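Local coordinates for peroxisomal fatty acid beta-oxidation multifunctional protein MFP2 (Arabidopsis thaliana, PDB 2WTB), which catalyses the hydration of long-chain enoyl-CoA and the dehydrogenation of 3-hydroxyacyl-CoA in peroxisomal fatty acid beta-oxidation during seed germination, at residues V106-D110 with L193-A197; S129-L135 with P172-E176; P300-D304 with A470-V474. All coordinates share one frame; numbering follows the deposited sequence.

Interaction 1: residues V106-D110 with L193-A197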
loop_
_atom_site.group_PDB
_atom_site.type_symbol
_atom_site.label_atom_id
_atom_site.label_comp_id
_atom_site.label_asym_id
_atom_site.label_seq_id
_atom_site.Cartn_x
_atom_site.Cartn_y
_atom_site.Cartn_z
ATOM N N VAL A 106 -24.840 24.276 -6.186
ATOM C CA VAL A 106 -25.183 22.912 -5.809
ATOM C C VAL A 106 -24.253 21.942 -6.516
ATOM O O VAL A 106 -24.067 22.023 -7.729
ATOM C CB VAL A 106 -26.636 22.562 -6.168
ATOM C CG1 VAL A 106 -26.930 21.111 -5.815
ATOM C CG2 VAL A 106 -27.599 23.492 -5.450
ATOM N N ALA A 107 -23.664 21.031 -5.752
ATOM C CA ALA A 107 -22.770 20.032 -6.321
ATOM C C ALA A 107 -23.547 18.785 -6.736
ATOM O O ALA A 107 -24.371 18.270 -5.979
ATOM C CB ALA A 107 -21.669 19.677 -5.333
ATOM N N ALA A 108 -23.284 18.316 -7.952
ATOM C CA ALA A 108 -23.882 17.086 -8.457
ATOM C C ALA A 108 -22.815 16.003 -8.503
ATOM O O ALA A 108 -21.974 15.985 -9.400
ATOM C CB ALA A 108 -24.476 17.314 -9.835
ATOM N N ILE A 109 -22.852 15.103 -7.527
ATOM C CA ILE A 109 -21.790 14.119 -7.359
ATOM C C ILE A 109 -22.122 12.741 -7.926
ATOM O O ILE A 109 -23.179 12.172 -7.651
ATOM C CB ILE A 109 -21.394 13.962 -5.876
ATOM C CG1 ILE A 109 -20.872 15.289 -5.318
ATOM C CG2 ILE A 109 -20.349 12.866 -5.717
ATOM C CD1 ILE A 109 -20.562 15.250 -3.832
ATOM N N ASP A 110 -21.194 12.213 -8.717
ATOM C CA ASP A 110 -21.278 10.854 -9.222
ATOM C C ASP A 110 -19.917 10.192 -9.054
ATOM O O ASP A 110 -18.890 10.870 -9.038
ATOM C CB ASP A 110 -21.674 10.866 -10.700
ATOM C CG ASP A 110 -22.073 9.496 -11.212
ATOM O OD1 ASP A 110 -22.187 8.557 -10.396
ATOM O OD2 ASP A 110 -22.280 9.360 -12.435
ATOM N N LEU A 193 -29.198 13.082 -11.528
ATOM C CA LEU A 193 -28.229 13.858 -10.757
ATOM C C LEU A 193 -28.284 15.362 -11.034
ATOM O O LEU A 193 -28.601 16.153 -10.145
ATOM C CB LEU A 193 -26.823 13.334 -11.034
ATOM C CG LEU A 193 -25.768 13.498 -9.949
ATOM C CD1 LEU A 193 -26.210 12.804 -8.676
ATOM C CD2 LEU A 193 -24.452 12.928 -10.442
ATOM N N VAL A 194 -27.972 15.750 -12.265
ATOM C CA VAL A 194 -27.911 17.163 -12.635
ATOM C C VAL A 194 -29.279 17.842 -12.627
ATOM O O VAL A 194 -29.401 19.001 -12.234
ATOM C CB VAL A 194 -27.238 17.355 -14.005
ATOM C CG1 VAL A 194 -27.417 18.780 -14.498
ATOM C CG2 VAL A 194 -25.766 16.994 -13.915
ATOM N N THR A 195 -30.304 17.116 -13.058
ATOM C CA THR A 195 -31.668 17.634 -13.032
ATOM C C THR A 195 -32.095 17.964 -11.607
ATOM O O THR A 195 -32.644 19.034 -11.340
ATOM C CB THR A 195 -32.668 16.626 -13.633
ATOM O OG1 THR A 195 -32.583 16.663 -15.061
ATOM C CG2 THR A 195 -34.084 16.971 -13.215
ATOM N N THR A 196 -31.845 17.036 -10.692
ATOM C CA THR A 196 -32.160 17.251 -9.288
ATOM C C THR A 196 -31.393 18.454 -8.747
ATOM O O THR A 196 -31.946 19.273 -8.015
ATOM C CB THR A 196 -31.832 16.006 -8.443
ATOM O OG1 THR A 196 -32.635 14.901 -8.882
ATOM C CG2 THR A 196 -32.108 16.271 -6.970
ATOM N N ALA A 197 -30.126 18.568 -9.126
ATOM C CA ALA A 197 -29.278 19.641 -8.617
ATOM C C ALA A 197 -29.765 21.025 -9.041
ATOM O O ALA A 197 -29.831 21.941 -8.218
ATOM C CB ALA A 197 -27.829 19.427 -9.031
#

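Interaction 2: residues S129-L135 with P172-E176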
loop_
_atom_site.group_PDB
_atom_site.type_symbol
_atom_site.label_atom_id
_atom_site.label_comp_id
_atom_site.label_asym_id
_atom_site.label_seq_id
_atom_site.Cartn_x
_atom_site.Cartn_y
_atom_site.Cartn_z
ATOM N N SER A 129 -26.029 13.377 -4.787
ATOM C CA SER A 129 -25.082 12.311 -5.092
ATOM C C SER A 129 -25.752 11.058 -5.648
ATOM O O SER A 129 -26.916 10.777 -5.358
ATOM C CB SER A 129 -24.265 11.952 -3.849
ATOM O OG SER A 129 -23.240 11.025 -4.158
ATOM N N ALA A 130 -24.999 10.313 -6.450
ATOM C CA ALA A 130 -25.456 9.036 -6.976
ATOM C C ALA A 130 -25.221 7.951 -5.932
ATOM O O ALA A 130 -24.307 8.061 -5.117
ATOM C CB ALA A 130 -24.726 8.707 -8.267
ATOM N N PRO A 131 -26.044 6.894 -5.964
ATOM C CA PRO A 131 -26.112 5.833 -4.953
ATOM C C PRO A 131 -24.798 5.465 -4.256
ATOM O O PRO A 131 -24.639 5.791 -3.081
ATOM C CB PRO A 131 -26.663 4.652 -5.745
ATOM C CG PRO A 131 -27.603 5.303 -6.710
ATOM C CD PRO A 131 -27.007 6.656 -7.055
ATOM N N ALA A 132 -23.880 4.800 -4.945
ATOM C CA ALA A 132 -22.705 4.258 -4.263
ATOM C C ALA A 132 -21.438 5.103 -4.398
ATOM O O ALA A 132 -20.329 4.571 -4.350
ATOM C CB ALA A 132 -22.439 2.831 -4.727
ATOM N N ALA A 133 -21.598 6.414 -4.557
ATOM C CA ALA A 133 -20.447 7.300 -4.705
ATOM C C ALA A 133 -19.583 7.308 -3.442
ATOM O O ALA A 133 -20.083 7.096 -2.338
ATOM C CB ALA A 133 -20.902 8.706 -5.052
ATOM N N GLN A 134 -18.285 7.544 -3.613
ATOM C CA GLN A 134 -17.357 7.567 -2.485
ATOM C C GLN A 134 -16.973 8.984 -2.091
ATOM O O GLN A 134 -16.630 9.806 -2.941
ATOM C CB GLN A 134 -16.096 6.759 -2.792
ATOM C CG GLN A 134 -16.295 5.260 -2.725
ATOM C CD GLN A 134 -14.986 4.510 -2.774
ATOM O OE1 GLN A 134 -14.961 3.293 -2.953
ATOM N NE2 GLN A 134 -13.883 5.234 -2.613
ATOM N N LEU A 135 -17.023 9.255 -0.793
ATOM C CA LEU A 135 -16.740 10.578 -0.265
ATOM C C LEU A 135 -15.767 10.447 0.894
ATOM O O LEU A 135 -16.003 9.673 1.819
ATOM C CB LEU A 135 -18.031 11.225 0.225
ATOM C CG LEU A 135 -19.277 10.909 -0.606
ATOM C CD1 LEU A 135 -20.546 11.205 0.180
ATOM C CD2 LEU A 135 -19.260 11.667 -1.930
ATOM N N PRO A 172 -12.758 6.360 2.930
ATOM C CA PRO A 172 -13.899 7.003 2.273
ATOM C C PRO A 172 -15.217 6.471 2.820
ATOM O O PRO A 172 -15.224 5.478 3.545
ATOM C CB PRO A 172 -13.746 6.579 0.805
ATOM C CG PRO A 172 -12.365 5.983 0.691
ATOM C CD PRO A 172 -12.073 5.415 2.035
ATOM N N VAL A 173 -16.318 7.126 2.469
ATOM C CA VAL A 173 -17.643 6.680 2.884
ATOM C C VAL A 173 -18.612 6.736 1.701
ATOM O O VAL A 173 -18.510 7.617 0.849
ATOM C CB VAL A 173 -18.188 7.531 4.050
ATOM C CG1 VAL A 173 -18.485 8.950 3.587
ATOM C CG2 VAL A 173 -19.433 6.894 4.635
ATOM N N LYS A 174 -19.542 5.788 1.644
ATOM C CA LYS A 174 -20.504 5.738 0.547
ATOM C C LYS A 174 -21.546 6.845 0.668
ATOM O O LYS A 174 -21.773 7.385 1.750
ATOM C CB LYS A 174 -21.180 4.369 0.476
ATOM C CG LYS A 174 -20.235 3.237 0.110
ATOM C CD LYS A 174 -19.483 3.545 -1.174
ATOM C CE LYS A 174 -18.502 2.435 -1.521
ATOM N NZ LYS A 174 -17.435 2.297 -0.492
ATOM N N ALA A 175 -22.174 7.181 -0.455
ATOM C CA ALA A 175 -23.145 8.268 -0.491
ATOM C C ALA A 175 -24.283 8.048 0.502
ATOM O O ALA A 175 -24.700 8.980 1.191
ATOM C CB ALA A 175 -23.692 8.450 -1.901
ATOM N N GLU A 176 -24.777 6.815 0.569
ATOM C CA GLU A 176 -25.875 6.472 1.469
ATOM C C GLU A 176 -25.570 6.879 2.906
ATOM O O GLU A 176 -26.318 7.644 3.516
ATOM C CB GLU A 176 -26.192 4.975 1.402
ATOM C CG GLU A 176 -27.017 4.557 0.191
ATOM C CD GLU A 176 -26.183 4.384 -1.066
ATOM O OE1 GLU A 176 -24.949 4.221 -0.951
ATOM O OE2 GLU A 176 -26.765 4.403 -2.171
#

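Interaction 3: residues P300-D304 with A470-V474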
loop_
_atom_site.group_PDB
_atom_site.type_symbol
_atom_site.label_atom_id
_atom_site.label_comp_id
_atom_site.label_asym_id
_atom_site.label_seq_id
_atom_site.Cartn_x
_atom_site.Cartn_y
_atom_site.Cartn_z
ATOM N N PRO A 300 10.825 -2.539 -18.318
ATOM C CA PRO A 300 11.379 -2.290 -19.654
ATOM C C PRO A 300 11.788 -3.579 -20.353
ATOM O O PRO A 300 12.321 -4.486 -19.709
ATOM C CB PRO A 300 12.616 -1.437 -19.368
ATOM C CG PRO A 300 12.333 -0.791 -18.063
ATOM C CD PRO A 300 11.547 -1.792 -17.276
ATOM N N GLY A 301 11.537 -3.652 -21.658
ATOM C CA GLY A 301 11.858 -4.834 -22.437
ATOM C C GLY A 301 10.865 -5.964 -22.239
ATOM O O GLY A 301 11.067 -7.071 -22.736
ATOM N N VAL A 302 9.792 -5.687 -21.506
ATOM C CA VAL A 302 8.755 -6.680 -21.257
ATOM C C VAL A 302 7.362 -6.080 -21.428
ATOM O O VAL A 302 6.508 -6.657 -22.101
ATOM C CB VAL A 302 8.874 -7.284 -19.843
ATOM C CG1 VAL A 302 7.597 -8.023 -19.461
ATOM C CG2 VAL A 302 10.075 -8.207 -19.760
ATOM N N THR A 303 7.139 -4.918 -20.818
ATOM C CA THR A 303 5.821 -4.290 -20.841
ATOM C C THR A 303 5.738 -3.098 -21.793
ATOM O O THR A 303 4.731 -2.390 -21.823
ATOM C CB THR A 303 5.379 -3.840 -19.437
ATOM O OG1 THR A 303 6.293 -2.854 -18.935
ATOM C CG2 THR A 303 5.332 -5.027 -18.490
ATOM N N ASP A 304 6.793 -2.883 -22.569
ATOM C CA ASP A 304 6.811 -1.799 -23.545
ATOM C C ASP A 304 6.742 -2.317 -24.983
ATOM O O ASP A 304 6.960 -1.561 -25.927
ATOM C CB ASP A 304 8.064 -0.938 -23.362
ATOM C CG ASP A 304 9.336 -1.767 -23.283
ATOM O OD1 ASP A 304 9.244 -3.010 -23.380
ATOM O OD2 ASP A 304 10.429 -1.179 -23.119
ATOM N N ALA A 470 8.018 -12.770 -22.319
ATOM C CA ALA A 470 7.412 -11.510 -21.916
ATOM C C ALA A 470 5.899 -11.629 -21.782
ATOM O O ALA A 470 5.306 -11.074 -20.856
ATOM C CB ALA A 470 7.771 -10.412 -22.901
ATOM N N GLN A 471 5.280 -12.355 -22.706
ATOM C CA GLN A 471 3.825 -12.480 -22.727
ATOM C C GLN A 471 3.285 -13.174 -21.479
ATOM O O GLN A 471 2.191 -12.861 -21.015
ATOM C CB GLN A 471 3.360 -13.215 -23.986
ATOM C CG GLN A 471 1.869 -13.524 -24.011
ATOM C CD GLN A 471 1.014 -12.283 -24.154
ATOM O OE1 GLN A 471 1.211 -11.474 -25.064
ATOM N NE2 GLN A 471 0.046 -12.129 -23.258
ATOM N N VAL A 472 4.052 -14.118 -20.941
ATOM C CA VAL A 472 3.657 -14.798 -19.712
ATOM C C VAL A 472 3.753 -13.846 -18.519
ATOM O O VAL A 472 2.895 -13.850 -17.634
ATOM C CB VAL A 472 4.506 -16.060 -19.453
ATOM C CG1 VAL A 472 4.213 -16.631 -18.071
ATOM C CG2 VAL A 472 4.237 -17.104 -20.521
ATOM N N ILE A 473 4.798 -13.026 -18.507
ATOM C CA ILE A 473 4.982 -12.040 -17.449
ATOM C C ILE A 473 3.865 -11.001 -17.483
ATOM O O ILE A 473 3.285 -10.669 -16.452
ATOM C CB ILE A 473 6.344 -11.339 -17.570
ATOM C CG1 ILE A 473 7.473 -12.320 -17.246
ATOM C CG2 ILE A 473 6.405 -10.137 -16.649
ATOM C CD1 ILE A 473 8.853 -11.775 -17.524
ATOM N N VAL A 474 3.568 -10.496 -18.675
ATOM C CA VAL A 474 2.473 -9.551 -18.854
ATOM C C VAL A 474 1.156 -10.161 -18.381
ATOM O O VAL A 474 0.308 -9.468 -17.817
ATOM C CB VAL A 474 2.351 -9.107 -20.327
ATOM C CG1 VAL A 474 0.955 -8.572 -20.623
ATOM C CG2 VAL A 474 3.421 -8.075 -20.660
#

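Interaction 1: residues V106-D110 with L193-A197
Leu193 and Ala197, one turn apart on the helix 193-205, face Val106 and Ala108 of a core strand in helix-on-sheet packing. The two short segments run nearly antiparallel, at 164°, with their axes 8.0 Å apart. The small methyl of Ala197 fits against Ala108 CB at 4.0 Å and Val106 CG1 at 3.7 Å. The tight part lies at Leu193: with chi1 at -152°, its CG swings away from its own backbone N and carries the forked end to the strand terminus. There both branches reach the carbonyl of Ile109, CD2 lying 3.2 Å from Ile109 O and CD1 3.3 Å from it, while Leu193 CG rests on Ala108 CB. CD2 also meets the base of Asp110, 3.5 Å from its CB. Cut back to an alanine, Leu193 would lose both branches, which would probably open a gap beside the Ile109 carbonyl and leave Ala108 CB and Asp110 CB without that neighbour. The looser side is that of Val194, partly open to solvent, which reaches the strand segment through CG2 alone, 4.3 Å from Ala108 CB. No hydrogen bond crosses. Strand 105-109 lies between the parallel strands 54-59 and 126-129 of the crotonase-type core; the helix spans all three, with Val194 and Ala197 on strand 54-59, Leu193 on Ile128, and Trp200 and Ala201 farther along touching Val106.

Interaction 2: residues S129-L135 with P172-E176
Gln134 and Lys174 set CG opposite their carbonyl carbons, chi1 -76° and -66°; as cross-strand partners on one face, this sends them out side by side, pointing the same way. They form the non-hydrogen-bonded pair of a short antiparallel ladder, the edge of the small three-stranded sheet in the crotonase-type domain. The glutamine is extended; the lysine, bent at chi2 and chi4, lays CE 3.8 Å from Gln134 CG. Gln134 NE2 lies alongside the Pro172 ring, 3.7 Å from its CB. Leu135 and Val173 are the hydrogen-bonded pair: Leu135 N gives to Val173 O at 2.8 Å and Val173 N to Leu135 O at 2.6 Å. Their side chains turn to the other face, Leu135 CB meeting Val173 CG1 at 4.1 Å. Leu135 also packs on Ile109 and Ile184. The ladder ends where Lys174 takes the N-cap position and helix 175-181 begins, leaving a weak bond from Ala175 N to Ala133 O, 2.8 Å long but bent to 118°. Ala175 sets its methyl against the carbonyl oxygens of the type I turn from Ala130 to Ala133, with CB 3.1 Å from Pro131 O. Ala130 O accepts the turn's own bond from Ala133 N and another from Ser129 OG just before it, from opposite faces of its carbonyl plane.

Interaction 3: residues P300-D304 with A470-V474
The Val302 peptide is the flat group that meets the helix: Val474 CG2 stands to one face of it, 3.7 Å from Val302 O, and Ala470 CB reaches the same oxygen at 4.0 Å from nearer the level of the peptide. Val302 CG1 projects to the same face as Val474. A second flat group, the Asp304 carboxylate, stays on its own side of the contact and links the two ends of the loop segment: Gly301 N bonds almost straight to Asp304 OD2 at 3.1 Å, meeting its syn side 29° out of the plane, with a weaker bond to OD1. Gly301 itself turns through a positive phi, a backbone shape that favours glycine. With CG1 anti to the backbone N, chi1 165°, Val302 directs it among Ala470, Ile473 and Val474. Its nearest partner there is Ile473 CG2 at 3.7 Å, the two side chains crossing at about a right angle. Helix 470-482 is the crossover of a beta-alpha-beta unit, linking the parallel neighbours 459-464 and 486-491 in the sheet of the Rossmann-type NAD-binding domain, and the loop that docks on its first turn lies between helix 281-294 and the strand 315-318. Arg464, from the strand before the helix, touches both Val302 and Ile473. Thr303 adds a looser contact, CG2 to Val474 CG2 at 4.2 Å, while its OG1 is bonded to Val299 N.

How the interactions relate
Interactions 1 and 2 belong to the hydratase/isomerase part of the chain, and interaction 2 is nested in the loop that interaction 1 closes. Their centres are 13 Å apart and they touch: Ile109 O probably accepts a hydrogen bond from Ala130 N at 2.9 Å, and Leu193 CD1 packs 3.5 Å from Ser129 C. Both lie near, but not at, the predicted active-site glutamates: the side chains of Ile109 and Leu135 are each about 10 Å from that of Glu119, and Pro172 is about as far from Glu139. Interaction 3 follows in series, joining the loop after helix 281-294 to helix 470-482 of the dehydrogenase part, its nearest atoms about 25 Å from interaction 2 and about 29 Å from interaction 1.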